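Local structure of thiosulfate reductase (Thermus thermophilus, 2VPZ) at residues 115-120 against 478-483; 268-273 against 288-293; 434-439 against 463-468. The protein probably catalyses thiosulfate or polysulfide reduction, carrying molybdenum, two molybdopterin guanine dinucleotide groups and a [4Fe-4S] cluster. All blocks are in the same frame, centred on the assembly; numbering follows the deposited sequence.

Contacts 1 and 3 belong to one parallel sheet and lie with centres about 11 Å apart: strand 462-466, paired with 435-438 in contact 3, has the 479-481 strand of contact 1 as its other neighbour. Every touching residue in both is buried, and both reach the guanine of the same MGD. Contact 3 combines strand-to-strand backbone bonds with nucleotide recognition, whereas in contact 1 a helix start meets the sheet mainly through apolar side chains, E482 reading the base. Contact 2 lies on the opposite side of the chain's centre, about 61 Å from contact 1 between centres. It joins two helix ends far from the cofactors, and its buried aliphatic part grades into exposed Y270 and K290.

Contact 1: 115-120 against 478-483; sequences ATWEEA and VILPEA. With MGD (2-amino-5,6-dimercapto-7-methyl-3,7,8a,9-tetrahydro-8-oxa-1,3,9,10-tetraaza-anthracen-4-one guanosine dinucleotide), chain H.
E482 OE1, one residue beyond the P481 that W117 touches, is gripped by three groups: N1 and N2 of the MGD guanine and the hydroxyl of Y438. The bond from MGD N1 to E482 OE1 is short, 2.6 Å, while that from MGD N2 is weak. One carboxylate oxygen thus reads two neighbouring N-H groups of the base.

The link to helix 117-134 is apolar. W117 and P481 reach toward each other tip to tip, with W117 CZ2 3.9 Å from P481 CD. P481 O sits at the edge of the indole, in its plane, 3.6 Å from W117 CZ2. L480 meets the same six-membered ring obliquely, its CB 3.9 Å from W117 CH2. L480 CG stands anti to its own carbonyl carbon (chi1 -50°); beyond it, the L480 CD2 methyl lies 3.9 Å from A120 CB. The A120 methyl also meets V478 CG1 at 3.8 Å. The indole NE1 is satisfied by D514 O.

The first turn of helix 117-134 therefore rests against 479-481, an outermost strand of the five-stranded parallel sheet. This strand bonds through its backbone to A464 of strand 462-466, and I124 and I521, from helices 117-134 and 518-528, also pack on L480.

Contact 2: 268-273 against 288-293; sequences LIYEDL and ELKAHV
The C-terminal turn of helix 257-270, finished by a Schellman motif, packs here against the short helix 287-292, which comes after helix 276-282 in the chain. I269 and Y270 supply one side of this helix-helix contact; L289, K290 and V293 supply the other. In the Schellman motif D272 takes a positive phi, and two backbone bonds return into the last turn: L273 N to L268 O, 3.0 Å, and D272 N to I269 O, 3.3 Å.

The buried part is built on the two branches of I269. Its CG2 presses closely on the lysine chain, 3.5 Å from K290 CG, while the other branch crosses L289 obliquely and brings I269 CD1 to 4.0 Å from L289 CD1. An alanine in place of I269 would probably open a gap between the helices, leaving L289 CD1 and the K290 methylenes without these aliphatic partners. L353 of helix 341-354 packs on the same isoleucine, and I265, one turn earlier in helix 257-270, touches both L289 and V293.

Toward the surface Y270 takes over. Its ring stacks with H266, whose ND1 is in turn hydrogen-bonded to V293 O, tying the end of the second helix to the first. Y270 CE1 lies 4.2 Å from V293 CG1. K290 O sits at the edge of the tyrosine ring, near its plane, and accepts a hydrogen bond of 3.1 Å from Y270 OH; the hydroxyl stands above the carbonyl plane, 45° out of it. The lysine chain starts with CG anti to the backbone N (chi1 172°), runs extended and bends at its last torsion. K290 NZ ends over the Y270 ring, 5.6 Å from its centroid and 10° off the normal, at most a weak cation-pi attraction.

Contact 3: 434-439 against 463-468; sequences GLFAYG and VAIDVL. With MGD (2-amino-5,6-dimercapto-7-methyl-3,7,8a,9-tetrahydro-8-oxa-1,3,9,10-tetraaza-anthracen-4-one guanosine dinucleotide), chain H.
Y438 meets I465 and the guanine of MGD along one side chain. From CB, CG stands anti to the backbone N (chi1 174°); CD1 lies 3.9 Å from I465 CB; Y438 CE1 approaches MGD N2 to 3.5 Å; and the hydroxyl ends at the carboxylate of E482. Farther back on this face of the sheet, V463 CB lies over the F436 ring in a CH-pi contact, 4.2 Å from its centroid.

Beneath them strands 435-438 and 463-466 run parallel. V463 N bonds to L435 O, A437 N to V463 O and I465 N to A437 O. At the end of the ladder, I465 O accepts both G439 N and MGD N2, each at 3.0 Å. G439 has positive phi, and a CB there would clash with MGD N3.

D466 takes the ribose with both oxygens: MGD O3' bonds to OD1 at 2.7 Å and MGD O2' to OD2 at 2.6 Å. V467 N also reaches D466 OD2, on its anti lone pair, and so steadies the carboxylate. An acid closing a parallel strand and binding both ribose hydroxyls recalls Rossmann-like nucleotide sites, and the paired bonds are consistent with recognition of the intact 2',3'-diol.

Contact 1: 115-120 against 478-483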
loop_
_atom_site.group_PDB
_atom_site.type_symbol
_atom_site.label_atom_id
_atom_site.label_comp_id
_atom_site.label_asym_id
_atom_site.label_seq_id
_atom_site.Cartn_x
_atom_site.Cartn_y
_atom_site.Cartn_z
ATOM N N ALA A 115 -18.288 -62.372 -7.008
ATOM C CA ALA A 115 -17.986 -63.340 -8.048
ATOM C C ALA A 115 -16.502 -63.395 -8.289
ATOM O O ALA A 115 -15.712 -62.587 -7.774
ATOM C CB ALA A 115 -18.715 -62.972 -9.366
ATOM N N THR A 116 -16.141 -64.360 -9.111
ATOM C CA THR A 116 -14.772 -64.626 -9.459
ATOM C C THR A 116 -14.458 -63.936 -10.816
ATOM O O THR A 116 -15.362 -63.707 -11.611
ATOM C CB THR A 116 -14.599 -66.198 -9.515
ATOM O OG1 THR A 116 -13.389 -66.576 -8.867
ATOM C CG2 THR A 116 -14.653 -66.728 -10.947
ATOM N N TRP A 117 -13.212 -63.536 -11.063
ATOM C CA TRP A 117 -12.907 -62.928 -12.368
ATOM C C TRP A 117 -13.314 -63.864 -13.513
ATOM O O TRP A 117 -13.815 -63.423 -14.562
ATOM C CB TRP A 117 -11.424 -62.566 -12.501
ATOM C CG TRP A 117 -11.120 -61.195 -11.963
ATOM C CD1 TRP A 117 -10.515 -60.886 -10.765
ATOM C CD2 TRP A 117 -11.466 -59.932 -12.569
ATOM N NE1 TRP A 117 -10.471 -59.522 -10.603
ATOM C CE2 TRP A 117 -11.042 -58.912 -11.690
ATOM C CE3 TRP A 117 -12.094 -59.566 -13.776
ATOM C CZ2 TRP A 117 -11.229 -57.530 -11.976
ATOM C CZ3 TRP A 117 -12.286 -58.193 -14.072
ATOM C CH2 TRP A 117 -11.848 -57.196 -13.166
ATOM N N GLU A 118 -13.094 -65.155 -13.298
ATOM C CA GLU A 118 -13.417 -66.213 -14.257
ATOM C C GLU A 118 -14.929 -66.276 -14.509
ATOM O O GLU A 118 -15.390 -66.205 -15.659
ATOM C CB GLU A 118 -12.876 -67.567 -13.750
ATOM C CG GLU A 118 -11.361 -67.565 -13.385
ATOM C CD GLU A 118 -11.012 -66.693 -12.144
ATOM O OE1 GLU A 118 -11.737 -66.772 -11.127
ATOM O OE2 GLU A 118 -9.990 -65.965 -12.195
ATOM N N GLU A 119 -15.704 -66.366 -13.433
ATOM C CA GLU A 119 -17.169 -66.415 -13.509
ATOM C C GLU A 119 -17.806 -65.139 -14.100
ATOM O O GLU A 119 -18.742 -65.241 -14.908
ATOM C CB GLU A 119 -17.792 -66.733 -12.140
ATOM C CG GLU A 119 -19.072 -65.932 -11.854
ATOM C CD GLU A 119 -20.306 -66.782 -11.531
ATOM O OE1 GLU A 119 -21.288 -66.724 -12.313
ATOM O OE2 GLU A 119 -20.298 -67.498 -10.505
ATOM N N ALA A 120 -17.323 -63.958 -13.712
ATOM C CA ALA A 120 -17.858 -62.683 -14.230
ATOM C C ALA A 120 -17.527 -62.492 -15.723
ATOM O O ALA A 120 -18.383 -62.048 -16.503
ATOM C CB ALA A 120 -17.309 -61.463 -13.400
ATOM N N VAL A 478 -23.222 -57.182 -13.405
ATOM C CA VAL A 478 -21.748 -57.242 -13.471
ATOM C C VAL A 478 -21.025 -55.882 -13.445
ATOM O O VAL A 478 -21.159 -55.023 -14.357
ATOM C CB VAL A 478 -21.119 -58.019 -14.728
ATOM C CG1 VAL A 478 -19.763 -58.662 -14.322
ATOM C CG2 VAL A 478 -22.055 -59.086 -15.281
ATOM N N ILE A 479 -20.252 -55.726 -12.368
ATOM C CA ILE A 479 -19.406 -54.586 -12.031
ATOM C C ILE A 479 -17.991 -55.199 -12.025
ATOM O O ILE A 479 -17.777 -56.205 -11.363
ATOM C CB ILE A 479 -19.713 -54.032 -10.572
ATOM C CG1 ILE A 479 -21.102 -53.407 -10.495
ATOM C CG2 ILE A 479 -18.625 -53.007 -10.150
ATOM C CD1 ILE A 479 -21.738 -53.381 -9.084
ATOM N N LEU A 480 -17.037 -54.621 -12.758
ATOM C CA LEU A 480 -15.649 -55.126 -12.766
ATOM C C LEU A 480 -14.717 -54.041 -12.167
ATOM O O LEU A 480 -14.635 -52.935 -12.718
ATOM C CB LEU A 480 -15.217 -55.522 -14.208
ATOM C CG LEU A 480 -16.155 -56.439 -15.027
ATOM C CD1 LEU A 480 -15.610 -56.667 -16.449
ATOM C CD2 LEU A 480 -16.374 -57.795 -14.302
ATOM N N PRO A 481 -14.010 -54.333 -11.029
ATOM C CA PRO A 481 -13.106 -53.327 -10.434
ATOM C C PRO A 481 -11.754 -53.122 -11.128
ATOM O O PRO A 481 -10.919 -54.040 -11.116
ATOM C CB PRO A 481 -12.985 -53.766 -8.977
ATOM C CG PRO A 481 -13.116 -55.285 -9.040
ATOM C CD PRO A 481 -14.056 -55.568 -10.226
ATOM N N GLU A 482 -11.528 -51.953 -11.726
ATOM C CA GLU A 482 -10.265 -51.704 -12.401
ATOM C C GLU A 482 -9.175 -51.306 -11.428
ATOM O O GLU A 482 -9.417 -50.859 -10.290
ATOM C CB GLU A 482 -10.323 -50.599 -13.509
ATOM C CG GLU A 482 -9.288 -50.903 -14.636
ATOM C CD GLU A 482 -8.893 -49.726 -15.553
ATOM O OE1 GLU A 482 -9.690 -48.794 -15.726
ATOM O OE2 GLU A 482 -7.773 -49.790 -16.115
ATOM N N ALA A 483 -7.952 -51.545 -11.866
ATOM C CA ALA A 483 -6.810 -51.189 -11.082
ATOM C C ALA A 483 -6.568 -49.755 -11.481
ATOM O O ALA A 483 -6.769 -49.322 -12.624
ATOM C CB ALA A 483 -5.611 -52.080 -11.380
HETATM P PB MGD H . -16.207 -37.987 -14.679
HETATM O O1B MGD H . -17.358 -37.365 -13.950
HETATM O O2B MGD H . -14.819 -37.819 -14.142
HETATM O O3B MGD H . -16.448 -37.534 -16.209
HETATM O O3A MGD H . -16.920 -36.895 -18.587
HETATM P PA MGD H . -16.400 -38.127 -17.716
HETATM O O1A MGD H . -14.936 -38.502 -17.877
HETATM O O2A MGD H . -17.456 -39.169 -17.830
HETATM O "O5'" MGD H . -16.419 -39.538 -14.762
HETATM C "C5'" MGD H . -15.327 -40.455 -14.690
HETATM C "C4'" MGD H . -15.932 -41.813 -14.335
HETATM O "O4'" MGD H . -14.810 -42.666 -14.531
HETATM C "C3'" MGD H . -16.348 -41.988 -12.898
HETATM O "O3'" MGD H . -17.322 -43.040 -12.900
HETATM C "C2'" MGD H . -15.031 -42.435 -12.242
HETATM O "O2'" MGD H . -15.358 -43.122 -11.062
HETATM C "C1'" MGD H . -14.407 -43.345 -13.302
HETATM N N9 MGD H . -12.912 -43.571 -13.291
HETATM C C8 MGD H . -11.977 -42.688 -12.937
HETATM N N7 MGD H . -10.715 -43.158 -13.068
HETATM C C5 MGD H . -10.806 -44.403 -13.583
HETATM C C6 MGD H . -9.852 -45.506 -14.046
HETATM O O6 MGD H . -8.579 -45.408 -13.938
HETATM N N1 MGD H . -10.446 -46.636 -14.553
HETATM C C2 MGD H . -11.798 -46.817 -14.662
HETATM N N2 MGD H . -12.368 -47.955 -15.166
HETATM N N3 MGD H . -12.644 -45.849 -14.284
HETATM C C4 MGD H . -12.265 -44.651 -13.730
HETATM C C10 MGD H . -16.016 -35.864 -19.093
HETATM C C11 MGD H . -16.781 -35.045 -20.077
HETATM O O11 MGD H . -18.048 -34.790 -19.468
HETATM C C12 MGD H . -16.157 -33.786 -20.556
HETATM S S12 MGD H . -14.543 -33.733 -21.130
HETATM C C13 MGD H . -16.839 -32.643 -20.640
HETATM S S13 MGD H . -16.240 -31.166 -21.112
HETATM C C14 MGD H . -18.233 -32.465 -20.377
HETATM N N15 MGD H . -18.385 -31.594 -19.176
HETATM C C16 MGD H . -19.671 -31.535 -18.696
HETATM C C17 MGD H . -20.282 -30.433 -17.948
HETATM O O17 MGD H . -19.602 -29.411 -17.635
HETATM N N18 MGD H . -21.573 -30.534 -17.626
HETATM C C19 MGD H . -22.336 -31.597 -17.944
HETATM N N19 MGD H . -23.638 -31.702 -17.539
HETATM N N20 MGD H . -21.831 -32.610 -18.652
HETATM C C21 MGD H . -20.557 -32.666 -19.027
HETATM N N22 MGD H . -20.087 -33.739 -19.673
HETATM C C23 MGD H . -18.791 -33.850 -20.251
#

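Contact 2: 268-273 against 288-293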
loop_
_atom_site.group_PDB
_atom_site.type_symbol
_atom_site.label_atom_id
_atom_site.label_comp_id
_atom_site.label_asym_id
_atom_site.label_seq_id
_atom_site.Cartn_x
_atom_site.Cartn_y
_atom_site.Cartn_z
ATOM N N LEU A 268 -11.885 -5.615 -39.411
ATOM C CA LEU A 268 -10.570 -5.943 -39.995
ATOM C C LEU A 268 -10.604 -5.968 -41.550
ATOM O O LEU A 268 -9.594 -5.674 -42.207
ATOM C CB LEU A 268 -10.013 -7.282 -39.444
ATOM C CG LEU A 268 -9.971 -7.547 -37.923
ATOM C CD1 LEU A 268 -9.736 -9.052 -37.640
ATOM C CD2 LEU A 268 -8.894 -6.673 -37.251
ATOM N N ILE A 269 -11.739 -6.336 -42.142
ATOM C CA ILE A 269 -11.874 -6.349 -43.600
ATOM C C ILE A 269 -12.188 -4.923 -44.134
ATOM O O ILE A 269 -11.464 -4.404 -44.986
ATOM C CB ILE A 269 -13.005 -7.390 -44.102
ATOM C CG1 ILE A 269 -12.495 -8.831 -44.022
ATOM C CG2 ILE A 269 -13.433 -7.058 -45.554
ATOM C CD1 ILE A 269 -13.577 -9.929 -44.208
ATOM N N TYR A 270 -13.215 -4.271 -43.591
ATOM C CA TYR A 270 -13.634 -2.925 -44.018
ATOM C C TYR A 270 -12.799 -1.699 -43.618
ATOM O O TYR A 270 -12.893 -0.649 -44.245
ATOM C CB TYR A 270 -15.114 -2.671 -43.693
ATOM C CG TYR A 270 -16.073 -3.375 -44.629
ATOM C CD1 TYR A 270 -16.146 -4.772 -44.655
ATOM C CD2 TYR A 270 -16.893 -2.656 -45.511
ATOM C CE1 TYR A 270 -17.005 -5.449 -45.534
ATOM C CE2 TYR A 270 -17.761 -3.320 -46.400
ATOM C CZ TYR A 270 -17.811 -4.720 -46.405
ATOM O OH TYR A 270 -18.646 -5.391 -47.265
ATOM N N GLU A 271 -12.018 -1.806 -42.546
ATOM C CA GLU A 271 -11.171 -0.694 -42.171
ATOM C C GLU A 271 -9.796 -0.978 -42.741
ATOM O O GLU A 271 -8.835 -0.230 -42.524
ATOM C CB GLU A 271 -11.103 -0.458 -40.672
ATOM C CG GLU A 271 -12.201 0.429 -40.127
ATOM C CD GLU A 271 -11.952 0.817 -38.688
ATOM O OE1 GLU A 271 -10.792 0.661 -38.253
ATOM O OE2 GLU A 271 -12.894 1.273 -38.007
ATOM N N ASP A 272 -9.710 -2.096 -43.439
ATOM C CA ASP A 272 -8.489 -2.496 -44.124
ATOM C C ASP A 272 -7.295 -2.722 -43.175
ATOM O O ASP A 272 -6.195 -2.216 -43.427
ATOM C CB ASP A 272 -8.182 -1.398 -45.148
ATOM C CG ASP A 272 -7.121 -1.786 -46.169
ATOM O OD1 ASP A 272 -7.247 -2.888 -46.744
ATOM O OD2 ASP A 272 -6.201 -0.973 -46.385
ATOM N N LEU A 273 -7.509 -3.484 -42.103
ATOM C CA LEU A 273 -6.470 -3.759 -41.097
ATOM C C LEU A 273 -5.867 -5.165 -41.196
ATOM O O LEU A 273 -4.847 -5.451 -40.558
ATOM C CB LEU A 273 -7.046 -3.554 -39.668
ATOM C CG LEU A 273 -7.665 -2.167 -39.377
ATOM C CD1 LEU A 273 -8.447 -2.154 -38.049
ATOM C CD2 LEU A 273 -6.567 -1.083 -39.375
ATOM N N GLU A 288 -15.915 -14.244 -50.714
ATOM C CA GLU A 288 -17.252 -14.656 -50.257
ATOM C C GLU A 288 -17.514 -14.057 -48.837
ATOM O O GLU A 288 -18.629 -13.623 -48.530
ATOM C CB GLU A 288 -17.376 -16.201 -50.198
ATOM C CG GLU A 288 -18.670 -16.820 -50.814
ATOM C CD GLU A 288 -18.767 -18.367 -50.760
ATOM O OE1 GLU A 288 -17.719 -19.059 -50.877
ATOM O OE2 GLU A 288 -19.900 -18.896 -50.629
ATOM N N LEU A 289 -16.464 -14.046 -48.006
ATOM C CA LEU A 289 -16.458 -13.545 -46.614
ATOM C C LEU A 289 -16.675 -12.013 -46.467
ATOM O O LEU A 289 -17.409 -11.555 -45.592
ATOM C CB LEU A 289 -15.155 -13.946 -45.868
ATOM C CG LEU A 289 -15.109 -14.467 -44.414
ATOM C CD1 LEU A 289 -13.909 -13.857 -43.648
ATOM C CD2 LEU A 289 -16.423 -14.151 -43.671
ATOM N N LYS A 290 -16.017 -11.232 -47.317
ATOM C CA LYS A 290 -16.136 -9.767 -47.299
ATOM C C LYS A 290 -17.573 -9.303 -47.609
ATOM O O LYS A 290 -18.124 -8.440 -46.913
ATOM C CB LYS A 290 -15.149 -9.100 -48.280
ATOM C CG LYS A 290 -15.316 -7.588 -48.474
ATOM C CD LYS A 290 -14.364 -7.082 -49.557
ATOM C CE LYS A 290 -14.699 -5.665 -50.036
ATOM N NZ LYS A 290 -13.555 -4.703 -49.902
ATOM N N ALA A 291 -18.171 -9.887 -48.644
ATOM C CA ALA A 291 -19.551 -9.587 -49.073
ATOM C C ALA A 291 -20.635 -10.071 -48.063
ATOM O O ALA A 291 -21.642 -9.387 -47.840
ATOM C CB ALA A 291 -19.820 -10.169 -50.495
ATOM N N HIS A 292 -20.417 -11.242 -47.470
ATOM C CA HIS A 292 -21.293 -11.849 -46.437
ATOM C C HIS A 292 -21.438 -10.906 -45.236
ATOM O O HIS A 292 -22.530 -10.645 -44.723
ATOM C CB HIS A 292 -20.657 -13.184 -45.881
ATOM C CG HIS A 292 -21.499 -13.960 -44.915
ATOM N ND1 HIS A 292 -21.241 -14.025 -43.572
ATOM C CD2 HIS A 292 -22.569 -14.738 -45.118
ATOM C CE1 HIS A 292 -22.124 -14.804 -42.989
ATOM N NE2 HIS A 292 -22.946 -15.252 -43.913
ATOM N N VAL A 293 -20.298 -10.391 -44.808
ATOM C CA VAL A 293 -20.138 -9.536 -43.646
ATOM C C VAL A 293 -20.380 -8.012 -43.810
ATOM O O VAL A 293 -20.064 -7.207 -42.915
ATOM C CB VAL A 293 -18.691 -9.810 -43.079
ATOM C CG1 VAL A 293 -17.952 -8.502 -42.797
ATOM C CG2 VAL A 293 -18.761 -10.732 -41.855
#

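Contact 3: 434-439 against 463-468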
loop_
_atom_site.group_PDB
_atom_site.type_symbol
_atom_site.label_atom_id
_atom_site.label_comp_id
_atom_site.label_asym_id
_atom_site.label_seq_id
_atom_site.Cartn_x
_atom_site.Cartn_y
_atom_site.Cartn_z
ATOM N N GLY A 434 -27.702 -54.605 -24.640
ATOM C CA GLY A 434 -26.282 -54.512 -24.268
ATOM C C GLY A 434 -25.502 -53.190 -24.397
ATOM O O GLY A 434 -25.539 -52.515 -25.458
ATOM N N LEU A 435 -24.808 -52.800 -23.326
ATOM C CA LEU A 435 -23.976 -51.580 -23.196
ATOM C C LEU A 435 -22.823 -51.727 -22.176
ATOM O O LEU A 435 -23.010 -52.263 -21.073
ATOM C CB LEU A 435 -24.789 -50.323 -22.747
ATOM C CG LEU A 435 -24.028 -49.026 -22.331
ATOM C CD1 LEU A 435 -23.430 -48.328 -23.581
ATOM C CD2 LEU A 435 -24.939 -48.034 -21.554
ATOM N N PHE A 436 -21.647 -51.245 -22.583
ATOM C CA PHE A 436 -20.426 -51.171 -21.768
ATOM C C PHE A 436 -20.190 -49.692 -21.398
ATOM O O PHE A 436 -20.381 -48.804 -22.244
ATOM C CB PHE A 436 -19.166 -51.646 -22.525
ATOM C CG PHE A 436 -18.898 -53.114 -22.454
ATOM C CD1 PHE A 436 -19.707 -54.010 -23.151
ATOM C CD2 PHE A 436 -17.847 -53.620 -21.679
ATOM C CE1 PHE A 436 -19.485 -55.400 -23.079
ATOM C CE2 PHE A 436 -17.606 -55.007 -21.594
ATOM C CZ PHE A 436 -18.430 -55.898 -22.291
ATOM N N ALA A 437 -19.784 -49.445 -20.154
ATOM C CA ALA A 437 -19.430 -48.121 -19.640
ATOM C C ALA A 437 -18.049 -48.244 -18.989
ATOM O O ALA A 437 -17.903 -48.705 -17.844
ATOM C CB ALA A 437 -20.469 -47.611 -18.568
ATOM N N TYR A 438 -17.035 -47.881 -19.757
ATOM C CA TYR A 438 -15.661 -47.936 -19.242
ATOM C C TYR A 438 -15.303 -46.524 -18.691
ATOM O O TYR A 438 -15.105 -45.612 -19.475
ATOM C CB TYR A 438 -14.660 -48.364 -20.331
ATOM C CG TYR A 438 -13.230 -48.283 -19.835
ATOM C CD1 TYR A 438 -12.721 -49.250 -18.958
ATOM C CD2 TYR A 438 -12.422 -47.167 -20.124
ATOM C CE1 TYR A 438 -11.460 -49.118 -18.370
ATOM C CE2 TYR A 438 -11.155 -47.021 -19.557
ATOM C CZ TYR A 438 -10.679 -48.005 -18.677
ATOM O OH TYR A 438 -9.444 -47.873 -18.073
ATOM N N GLY A 439 -15.257 -46.361 -17.361
ATOM C CA GLY A 439 -14.931 -45.084 -16.740
ATOM C C GLY A 439 -15.583 -43.844 -17.342
ATOM O O GLY A 439 -14.922 -42.878 -17.726
ATOM N N VAL A 463 -22.694 -53.705 -18.737
ATOM C CA VAL A 463 -21.498 -53.871 -17.922
ATOM C C VAL A 463 -20.809 -52.504 -17.658
ATOM O O VAL A 463 -20.774 -51.620 -18.523
ATOM C CB VAL A 463 -20.461 -54.891 -18.547
ATOM C CG1 VAL A 463 -19.456 -55.321 -17.477
ATOM C CG2 VAL A 463 -21.202 -56.139 -19.121
ATOM N N ALA A 464 -20.295 -52.303 -16.444
ATOM C CA ALA A 464 -19.596 -51.072 -16.066
ATOM C C ALA A 464 -18.265 -51.410 -15.395
ATOM O O ALA A 464 -18.237 -52.176 -14.443
ATOM C CB ALA A 464 -20.484 -50.195 -15.129
ATOM N N ILE A 465 -17.176 -50.828 -15.908
ATOM C CA ILE A 465 -15.792 -51.052 -15.415
ATOM C C ILE A 465 -15.372 -49.713 -14.772
ATOM O O ILE A 465 -15.236 -48.690 -15.459
ATOM C CB ILE A 465 -14.872 -51.458 -16.611
ATOM C CG1 ILE A 465 -15.654 -52.336 -17.593
ATOM C CG2 ILE A 465 -13.607 -52.168 -16.090
ATOM C CD1 ILE A 465 -14.812 -53.055 -18.665
ATOM N N ASP A 466 -15.128 -49.724 -13.457
ATOM C CA ASP A 466 -14.844 -48.484 -12.724
ATOM C C ASP A 466 -14.079 -48.744 -11.417
ATOM O O ASP A 466 -13.656 -49.876 -11.168
ATOM C CB ASP A 466 -16.207 -47.844 -12.370
ATOM C CG ASP A 466 -16.186 -46.284 -12.380
ATOM O OD1 ASP A 466 -16.872 -45.690 -13.249
ATOM O OD2 ASP A 466 -15.532 -45.681 -11.517
ATOM N N VAL A 467 -13.913 -47.724 -10.577
ATOM C CA VAL A 467 -13.264 -47.905 -9.270
ATOM C C VAL A 467 -14.139 -47.583 -8.040
ATOM O O VAL A 467 -14.055 -48.263 -7.008
ATOM C CB VAL A 467 -11.996 -47.052 -9.031
ATOM C CG1 VAL A 467 -11.430 -47.332 -7.613
ATOM C CG2 VAL A 467 -10.938 -47.294 -10.116
ATOM N N LEU A 468 -14.962 -46.550 -8.148
ATOM C CA LEU A 468 -15.787 -46.176 -7.011
ATOM C C LEU A 468 -17.255 -46.623 -7.253
ATOM O O LEU A 468 -17.622 -46.929 -8.389
ATOM C CB LEU A 468 -15.688 -44.636 -6.773
ATOM C CG LEU A 468 -14.289 -43.955 -6.617
ATOM C CD1 LEU A 468 -14.319 -42.475 -7.090
ATOM C CD2 LEU A 468 -13.789 -44.064 -5.155
HETATM P PB MGD H . -16.207 -37.987 -14.679
HETATM O O1B MGD H . -17.358 -37.365 -13.950
HETATM O O2B MGD H . -14.819 -37.819 -14.142
HETATM O O3B MGD H . -16.448 -37.534 -16.209
HETATM O O3A MGD H . -16.920 -36.895 -18.587
HETATM P PA MGD H . -16.400 -38.127 -17.716
HETATM O O1A MGD H . -14.936 -38.502 -17.877
HETATM O O2A MGD H . -17.456 -39.169 -17.830
HETATM O "O5'" MGD H . -16.419 -39.538 -14.762
HETATM C "C5'" MGD H . -15.327 -40.455 -14.690
HETATM C "C4'" MGD H . -15.932 -41.813 -14.335
HETATM O "O4'" MGD H . -14.810 -42.666 -14.531
HETATM C "C3'" MGD H . -16.348 -41.988 -12.898
HETATM O "O3'" MGD H . -17.322 -43.040 -12.900
HETATM C "C2'" MGD H . -15.031 -42.435 -12.242
HETATM O "O2'" MGD H . -15.358 -43.122 -11.062
HETATM C "C1'" MGD H . -14.407 -43.345 -13.302
HETATM N N9 MGD H . -12.912 -43.571 -13.291
HETATM C C8 MGD H . -11.977 -42.688 -12.937
HETATM N N7 MGD H . -10.715 -43.158 -13.068
HETATM C C5 MGD H . -10.806 -44.403 -13.583
HETATM C C6 MGD H . -9.852 -45.506 -14.046
HETATM O O6 MGD H . -8.579 -45.408 -13.938
HETATM N N1 MGD H . -10.446 -46.636 -14.553
HETATM C C2 MGD H . -11.798 -46.817 -14.662
HETATM N N2 MGD H . -12.368 -47.955 -15.166
HETATM N N3 MGD H . -12.644 -45.849 -14.284
HETATM C C4 MGD H . -12.265 -44.651 -13.730
HETATM C C10 MGD H . -16.016 -35.864 -19.093
HETATM C C11 MGD H . -16.781 -35.045 -20.077
HETATM O O11 MGD H . -18.048 -34.790 -19.468
HETATM C C12 MGD H . -16.157 -33.786 -20.556
HETATM S S12 MGD H . -14.543 -33.733 -21.130
HETATM C C13 MGD H . -16.839 -32.643 -20.640
HETATM S S13 MGD H . -16.240 -31.166 -21.112
HETATM C C14 MGD H . -18.233 -32.465 -20.377
HETATM N N15 MGD H . -18.385 -31.594 -19.176
HETATM C C16 MGD H . -19.671 -31.535 -18.696
HETATM C C17 MGD H . -20.282 -30.433 -17.948
HETATM O O17 MGD H . -19.602 -29.411 -17.635
HETATM N N18 MGD H . -21.573 -30.534 -17.626
HETATM C C19 MGD H . -22.336 -31.597 -17.944
HETATM N N19 MGD H . -23.638 -31.702 -17.539
HETATM N N20 MGD H . -21.831 -32.610 -18.652
HETATM C C21 MGD H . -20.557 -32.666 -19.027
HETATM N N22 MGD H . -20.087 -33.739 -19.673
HETATM C C23 MGD H . -18.791 -33.850 -20.251
HETATM O O HOH W 1 -17.931 -46.324 -15.473
#